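Local coordinates for protein SusD homolog (Bacteroides thetaiotaomicron VPI-5482, PDB 3IV0) that probably binds a glycan at the outer membrane, as its SusD family relatives do, though its own ligand and precise function are unknown, at residues A[90-93]-A[94-98]; A[135-138]-A[139-142]; A[430-433]-A[434-437]. One frame throughout, in Å; residues are numbered along the deposited sequence.

Contact 1. Residues A[90-93]-A[94-98]; sequences MQWD and VFYTA
W92 and Y96 meet at the N-terminal start of helix 93-108, where W92 holds the N-cap position and the tyrosine lies one turn further on. The packed side of this helix start is a T-shaped pair: the edge of Y96 points into the face of the five-membered indole ring, with centroids 4.8 Å apart and planes at 80°. Y96 CD2 and CE2 do the touching, CD2 lying 3.5 Å from W92 CD1. W92 holds CG between its backbone N and carbonyl carbon (chi1 55°), which stands the indole alongside the tyrosine, both side chains pointing the same way. At the backbone, Y96 N donates to W92 O at 3.0 Å, closing the first turn. I138 of helix 117-142 and V145 pack against this aromatic side, and the Y96 hydroxyl is bonded to P146 O.

The other side is looser and more polar. D93 and T97 are exposed; T97 N reaches D93 O at 3.0 Å with a bent N-H...O angle of 143°, while the D93 carboxylate turns to R41 in a salt bridge. F95 is buried on a third side, against helices 19-39 and 117-142, and meets F43 edge-to-face. Where loop passes into helix, a water joins the two segments, donating to Q91 O at 2.8 Å and accepting from F95 N at 3.1 Å.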
loop_
_atom_site.group_PDB
_atom_site.type_symbol
_atom_site.label_atom_id
_atom_site.label_comp_id
_atom_site.label_asym_id
_atom_site.label_seq_id
_atom_site.Cartn_x
_atom_site.Cartn_y
_atom_site.Cartn_z
HETATM N N MSE A 90 -1.314 -12.128 10.982
HETATM C CA MSE A 90 -0.084 -12.191 11.762
HETATM C C MSE A 90 0.901 -13.250 11.300
HETATM O O MSE A 90 1.897 -13.502 11.950
HETATM C CB MSE A 90 -0.425 -12.462 13.215
HETATM C CG MSE A 90 -1.207 -11.342 13.838
HETATM SE SE MSE A 90 -2.112 -11.772 15.506
HETATM C CE MSE A 90 -3.251 -10.161 15.575
ATOM N N GLN A 91 0.576 -13.877 10.168
ATOM C CA GLN A 91 1.403 -14.899 9.547
ATOM C C GLN A 91 1.995 -14.427 8.254
ATOM O O GLN A 91 1.279 -14.064 7.321
ATOM C CB GLN A 91 0.581 -16.170 9.313
ATOM C CG GLN A 91 0.158 -16.813 10.625
ATOM C CD GLN A 91 -0.868 -17.889 10.473
ATOM O OE1 GLN A 91 -0.741 -18.772 9.618
ATOM N NE2 GLN A 91 -1.904 -17.824 11.268
ATOM N N TRP A 92 3.313 -14.440 8.186
ATOM C CA TRP A 92 4.020 -14.008 6.988
ATOM C C TRP A 92 4.213 -15.099 5.948
ATOM O O TRP A 92 4.844 -14.884 4.913
ATOM C CB TRP A 92 5.349 -13.312 7.355
ATOM C CG TRP A 92 6.269 -14.092 8.217
ATOM C CD1 TRP A 92 6.458 -15.457 8.213
ATOM C CD2 TRP A 92 7.095 -13.568 9.236
ATOM N NE1 TRP A 92 7.392 -15.782 9.148
ATOM C CE2 TRP A 92 7.809 -14.654 9.800
ATOM C CE3 TRP A 92 7.343 -12.273 9.711
ATOM C CZ2 TRP A 92 8.697 -14.486 10.840
ATOM C CZ3 TRP A 92 8.247 -12.105 10.757
ATOM C CH2 TRP A 92 8.912 -13.213 11.303
ATOM N N ASP A 93 3.615 -16.271 6.175
ATOM C CA ASP A 93 3.804 -17.426 5.294
ATOM C C ASP A 93 3.501 -17.179 3.833
ATOM O O ASP A 93 4.270 -17.624 2.969
ATOM C CB ASP A 93 3.003 -18.672 5.797
ATOM C CG ASP A 93 1.493 -18.463 5.823
ATOM O OD1 ASP A 93 1.029 -17.339 6.092
ATOM O OD2 ASP A 93 0.732 -19.446 5.581
ATOM N N VAL A 94 2.407 -16.505 3.512
ATOM C CA VAL A 94 2.050 -16.340 2.114
ATOM C C VAL A 94 2.980 -15.366 1.412
ATOM O O VAL A 94 3.377 -15.593 0.277
ATOM C CB VAL A 94 0.598 -15.931 1.952
ATOM C CG1 VAL A 94 0.251 -15.806 0.448
ATOM C CG2 VAL A 94 -0.320 -16.965 2.642
ATOM N N PHE A 95 3.407 -14.305 2.090
ATOM C CA PHE A 95 4.448 -13.440 1.518
ATOM C C PHE A 95 5.723 -14.239 1.272
ATOM O O PHE A 95 6.392 -14.030 0.240
ATOM C CB PHE A 95 4.777 -12.268 2.466
ATOM C CG PHE A 95 3.700 -11.220 2.537
ATOM C CD1 PHE A 95 3.496 -10.352 1.473
ATOM C CD2 PHE A 95 2.942 -11.052 3.686
ATOM C CE1 PHE A 95 2.524 -9.375 1.563
ATOM C CE2 PHE A 95 1.977 -10.077 3.745
ATOM C CZ PHE A 95 1.798 -9.250 2.717
ATOM N N TYR A 96 6.110 -15.120 2.210
ATOM C CA TYR A 96 7.316 -15.912 1.946
ATOM C C TYR A 96 7.139 -16.937 0.810
ATOM O O TYR A 96 8.127 -17.278 0.155
ATOM C CB TYR A 96 7.848 -16.590 3.221
ATOM C CG TYR A 96 8.692 -15.649 4.045
ATOM C CD1 TYR A 96 9.959 -15.283 3.638
ATOM C CD2 TYR A 96 8.193 -15.080 5.188
ATOM C CE1 TYR A 96 10.686 -14.393 4.349
ATOM C CE2 TYR A 96 8.925 -14.202 5.917
ATOM C CZ TYR A 96 10.170 -13.868 5.506
ATOM O OH TYR A 96 10.869 -12.952 6.264
ATOM N N THR A 97 5.925 -17.363 0.526
ATOM C CA THR A 97 5.697 -18.173 -0.680
ATOM C C THR A 97 6.083 -17.357 -1.916
ATOM O O THR A 97 6.766 -17.869 -2.801
ATOM C CB THR A 97 4.244 -18.654 -0.774
ATOM O OG1 THR A 97 3.911 -19.433 0.375
ATOM C CG2 THR A 97 3.988 -19.502 -2.055
ATOM N N ALA A 98 5.639 -16.100 -2.007
ATOM C CA ALA A 98 6.039 -15.211 -3.073
ATOM C C ALA A 98 7.546 -15.038 -3.144
ATOM O O ALA A 98 8.149 -15.110 -4.214
ATOM C CB ALA A 98 5.319 -13.837 -2.928
HETATM O O HOH W 1 1.540 -13.912 4.517
#

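Contact 2. Residues A[135-138]-A[139-142]; sequences YFFI and VRAF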
loop_
_atom_site.group_PDB
_atom_site.type_symbol
_atom_site.label_atom_id
_atom_site.label_comp_id
_atom_site.label_asym_id
_atom_site.label_seq_id
_atom_site.Cartn_x
_atom_site.Cartn_y
_atom_site.Cartn_z
ATOM N N TYR A 135 9.077 -8.240 0.743
ATOM C CA TYR A 135 9.894 -7.924 1.903
ATOM C C TYR A 135 9.479 -6.584 2.498
ATOM O O TYR A 135 9.378 -6.436 3.727
ATOM C CB TYR A 135 11.401 -7.890 1.562
ATOM C CG TYR A 135 12.042 -9.263 1.698
ATOM C CD1 TYR A 135 12.049 -9.907 2.909
ATOM C CD2 TYR A 135 12.635 -9.882 0.626
ATOM C CE1 TYR A 135 12.620 -11.159 3.057
ATOM C CE2 TYR A 135 13.206 -11.141 0.762
ATOM C CZ TYR A 135 13.167 -11.768 1.969
ATOM O OH TYR A 135 13.733 -13.040 2.150
ATOM N N PHE A 136 9.254 -5.577 1.667
ATOM C CA PHE A 136 8.809 -4.280 2.171
ATOM C C PHE A 136 7.512 -4.400 2.923
ATOM O O PHE A 136 7.396 -3.850 4.026
ATOM C CB PHE A 136 8.675 -3.284 1.050
ATOM C CG PHE A 136 8.174 -1.930 1.484
ATOM C CD1 PHE A 136 8.900 -1.166 2.380
ATOM C CD2 PHE A 136 7.026 -1.403 0.947
ATOM C CE1 PHE A 136 8.467 0.110 2.740
ATOM C CE2 PHE A 136 6.573 -0.114 1.334
ATOM C CZ PHE A 136 7.318 0.615 2.238
ATOM N N PHE A 137 6.539 -5.115 2.380
ATOM C CA PHE A 137 5.257 -5.244 3.062
ATOM C C PHE A 137 5.392 -5.940 4.403
ATOM O O PHE A 137 4.709 -5.574 5.395
ATOM C CB PHE A 137 4.260 -6.000 2.167
ATOM C CG PHE A 137 3.402 -5.091 1.318
ATOM C CD1 PHE A 137 3.949 -4.065 0.585
ATOM C CD2 PHE A 137 2.037 -5.279 1.271
ATOM C CE1 PHE A 137 3.140 -3.236 -0.163
ATOM C CE2 PHE A 137 1.222 -4.448 0.528
ATOM C CZ PHE A 137 1.792 -3.430 -0.199
ATOM N N ILE A 138 6.235 -6.963 4.508
ATOM C CA ILE A 138 6.367 -7.638 5.788
ATOM C C ILE A 138 7.227 -6.858 6.787
ATOM O O ILE A 138 7.010 -6.954 7.992
ATOM C CB ILE A 138 6.806 -9.113 5.672
ATOM C CG1 ILE A 138 8.152 -9.325 4.987
ATOM C CG2 ILE A 138 5.695 -9.915 5.002
ATOM C CD1 ILE A 138 8.672 -10.786 5.048
ATOM N N VAL A 139 8.192 -6.079 6.318
ATOM C CA VAL A 139 8.915 -5.186 7.235
ATOM C C VAL A 139 7.942 -4.173 7.817
ATOM O O VAL A 139 7.942 -3.896 9.045
ATOM C CB VAL A 139 10.073 -4.472 6.534
ATOM C CG1 VAL A 139 10.565 -3.297 7.391
ATOM C CG2 VAL A 139 11.222 -5.483 6.294
ATOM N N ARG A 140 7.114 -3.558 6.985
ATOM C CA ARG A 140 6.178 -2.571 7.493
ATOM C C ARG A 140 5.248 -3.162 8.532
ATOM O O ARG A 140 4.817 -2.449 9.469
ATOM C CB ARG A 140 5.314 -1.956 6.392
ATOM C CG ARG A 140 5.991 -1.110 5.367
ATOM C CD ARG A 140 4.975 -0.290 4.613
ATOM N NE ARG A 140 3.977 -1.131 3.961
ATOM C CZ ARG A 140 3.044 -0.653 3.137
ATOM N NH1 ARG A 140 3.058 0.625 2.748
ATOM N NH2 ARG A 140 2.123 -1.452 2.647
ATOM N N ALA A 141 4.842 -4.416 8.376
ATOM C CA ALA A 141 3.937 -5.039 9.316
ATOM C C ALA A 141 4.615 -5.602 10.537
ATOM O O ALA A 141 4.087 -5.508 11.650
ATOM C CB ALA A 141 3.105 -6.164 8.615
ATOM N N PHE A 142 5.793 -6.188 10.369
ATOM C CA PHE A 142 6.376 -7.007 11.416
ATOM C C PHE A 142 7.688 -6.494 11.973
ATOM O O PHE A 142 8.148 -7.010 13.013
ATOM C CB PHE A 142 6.557 -8.463 10.940
ATOM C CG PHE A 142 5.259 -9.167 10.612
ATOM C CD1 PHE A 142 4.423 -9.613 11.624
ATOM C CD2 PHE A 142 4.892 -9.396 9.296
ATOM C CE1 PHE A 142 3.242 -10.235 11.317
ATOM C CE2 PHE A 142 3.699 -10.012 9.005
ATOM C CZ PHE A 142 2.890 -10.444 10.013
HETATM O O HOH W 2 2.782 -3.704 4.631
#
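R140 reaches back along the last turns of helix 117-142 to lie against two phenylalanines, F136 and F137, in a wholly buried stretch of the SusD-like helical fold. Backbone bonds set the frame: V139 N, R140 N, A141 N and F142 N each donate to the carbonyl four residues earlier, an unbroken i to i+4 ladder. The shortest is F142 N to I138 O at 2.8 Å.

Two pi contacts hold the arginine. Its aliphatic part makes a CH-pi contact with F136, CG standing over the ring face 4.0 Å from the centroid and CD 3.5 Å from F136 CZ. The cation-pi contact is with F137: R140 CZ lies 4.5 Å from the centroid of the F137 ring, 20° off the ring normal. R140 NH2 does the touching, 3.5 Å from F137 CE1. The guanidinium is tilted 36° to the F137 ring rather than stacked flat; F136 CE2 also lies over one guanidinium face. A bend at chi3 (-58°) lets one chain serve both rings. Y431, on helix 429-436, adds a second cation-pi partner.

Apolar packing occupies the far end of the stretch, where I138 CB lies 4.1 Å from F142 CD2. W92 touches both of these side chains and meets the F142 ring edge-to-face, while V139 packs on M162 and V165.

A water gives the buried arginine a polar partner at NE. It sits at the guanidinium edge, in plane, accepting from R140 NE at 2.9 Å and donating to F137 O at 2.8 Å; F137 O thereby receives both this water and A141 N.

Contact 3. Residues A[430-433]-A[434-437]; sequences YYDL and VRTG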
loop_
_atom_site.group_PDB
_atom_site.type_symbol
_atom_site.label_atom_id
_atom_site.label_comp_id
_atom_site.label_asym_id
_atom_site.label_seq_id
_atom_site.Cartn_x
_atom_site.Cartn_y
_atom_site.Cartn_z
ATOM N N TYR A 430 -1.939 4.336 7.989
ATOM C CA TYR A 430 -1.213 3.918 9.162
ATOM C C TYR A 430 0.286 3.921 8.912
ATOM O O TYR A 430 1.079 4.311 9.761
ATOM C CB TYR A 430 -1.685 2.539 9.644
ATOM C CG TYR A 430 -0.868 2.039 10.783
ATOM C CD1 TYR A 430 -1.048 2.517 12.069
ATOM C CD2 TYR A 430 0.115 1.118 10.578
ATOM C CE1 TYR A 430 -0.274 2.043 13.115
ATOM C CE2 TYR A 430 0.882 0.641 11.590
ATOM C CZ TYR A 430 0.702 1.109 12.876
ATOM O OH TYR A 430 1.455 0.654 13.935
ATOM N N TYR A 431 0.656 3.440 7.734
ATOM C CA TYR A 431 2.052 3.297 7.400
ATOM C C TYR A 431 2.722 4.670 7.259
ATOM O O TYR A 431 3.866 4.848 7.705
ATOM C CB TYR A 431 2.142 2.468 6.129
ATOM C CG TYR A 431 1.753 1.025 6.329
ATOM C CD1 TYR A 431 2.390 0.236 7.279
ATOM C CD2 TYR A 431 0.814 0.423 5.518
ATOM C CE1 TYR A 431 2.050 -1.103 7.451
ATOM C CE2 TYR A 431 0.482 -0.931 5.665
ATOM C CZ TYR A 431 1.141 -1.680 6.597
ATOM O OH TYR A 431 0.887 -3.050 6.728
ATOM N N ASP A 432 1.998 5.656 6.734
ATOM C CA ASP A 432 2.514 7.038 6.695
ATOM C C ASP A 432 2.728 7.554 8.113
ATOM O O ASP A 432 3.710 8.238 8.395
ATOM C CB ASP A 432 1.540 7.937 5.950
ATOM C CG ASP A 432 1.639 7.810 4.444
ATOM O OD1 ASP A 432 2.582 7.178 3.915
ATOM O OD2 ASP A 432 0.832 8.504 3.782
ATOM N N LEU A 433 1.784 7.262 9.003
ATOM C CA LEU A 433 1.972 7.686 10.370
ATOM C C LEU A 433 3.197 7.076 10.990
ATOM O O LEU A 433 3.910 7.740 11.776
ATOM C CB LEU A 433 0.743 7.351 11.210
ATOM C CG LEU A 433 -0.529 8.141 10.943
ATOM C CD1 LEU A 433 -1.639 7.546 11.805
ATOM C CD2 LEU A 433 -0.355 9.605 11.299
ATOM N N VAL A 434 3.453 5.794 10.737
ATOM C CA VAL A 434 4.615 5.166 11.341
ATOM C C VAL A 434 5.931 5.750 10.800
ATOM O O VAL A 434 6.819 6.102 11.579
ATOM C CB VAL A 434 4.582 3.630 11.151
ATOM C CG1 VAL A 434 5.908 2.967 11.537
ATOM C CG2 VAL A 434 3.399 3.016 11.938
ATOM N N ARG A 435 6.053 5.856 9.474
ATOM C CA ARG A 435 7.330 6.245 8.895
ATOM C C ARG A 435 7.635 7.719 9.141
ATOM O O ARG A 435 8.763 8.124 8.987
ATOM C CB ARG A 435 7.387 5.943 7.382
ATOM C CG ARG A 435 6.400 6.777 6.589
ATOM C CD ARG A 435 6.446 6.495 5.094
ATOM N NE ARG A 435 5.565 7.393 4.365
ATOM C CZ ARG A 435 5.831 8.672 4.120
ATOM N NH1 ARG A 435 6.942 9.220 4.538
ATOM N NH2 ARG A 435 4.969 9.394 3.443
ATOM N N THR A 436 6.630 8.512 9.477
ATOM C CA THR A 436 6.850 9.935 9.791
ATOM C C THR A 436 6.952 10.145 11.298
ATOM O O THR A 436 7.212 11.281 11.740
ATOM C CB THR A 436 5.696 10.816 9.248
ATOM O OG1 THR A 436 4.468 10.394 9.867
ATOM C CG2 THR A 436 5.625 10.777 7.722
ATOM N N GLY A 437 6.719 9.128 12.119
ATOM C CA GLY A 437 6.680 9.320 13.571
ATOM C C GLY A 437 5.396 10.005 14.045
ATOM O O GLY A 437 5.214 10.278 15.239
#
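D432 and R435 form an i to i+3 salt bridge on the short helix 429-436, their side chains running alongside and pointing the same way. The aspartate takes a common helical conformation, CG opposite its carbonyl carbon (chi1 -79°). R435 has the less usual one for a helix, CG wedged between backbone N and carbonyl carbon (chi1 65°), and from there the chain runs extended to NE. Two nitrogens of the guanidinium converge side-on on a single oxygen: NE is 3.0 Å and NH2 3.3 Å from D432 OD1. Both come from above the same face of the carboxylate, whose plane stands almost perpendicular to the guanidinium (87°). The two groups have further charged partners, OD2 of D432 with R419 and NH1 of R435 with E376, so the bridge is part of a buried ionic network.

On another side of the helix, V434 CG2 rests over the Y430 ring face, a CH-pi contact 3.8 Å from the centroid and 3.4 Å from Y430 CZ. T436 curls its hydroxyl back onto the helix, OG1 donating to D432 O at 2.7 Å; T436 N meets the same carbonyl oxygen at 3.1 Å from the opposite face of its plane. G437, with positive phi, then leaves the helix.

Helix 202-219 borders this turn through W215, which touches Y431, V434 and R435. Helix 367-381 lies against R435 and T436 through L373 and E376, while the backbone of Y430 bonds to G48 in helix 43-50.

In the fold
Contact 2 sits between the other two. Its centre is about 10 Å from that of contact 1, and the pair touch where helices 93-108 and 117-142, successive in the chain, pack together: F95 CD2 lies 3.3 Å from I138 CG2, and W92 CE3 is 3.8 Å from F142 CD2. Contact 3, about 13 Å from contact 2 between centres, joins it through R140 CZ and Y431 CD2, 3.4 Å apart, linking the N-terminal and C-terminal family regions. Contacts 1 and 3 do not touch; their nearest atoms are about 7 Å apart. A 1,2-ethanediol, probably from the crystallisation liquor, lies about 4 Å from the Y96 side chain in contact 1.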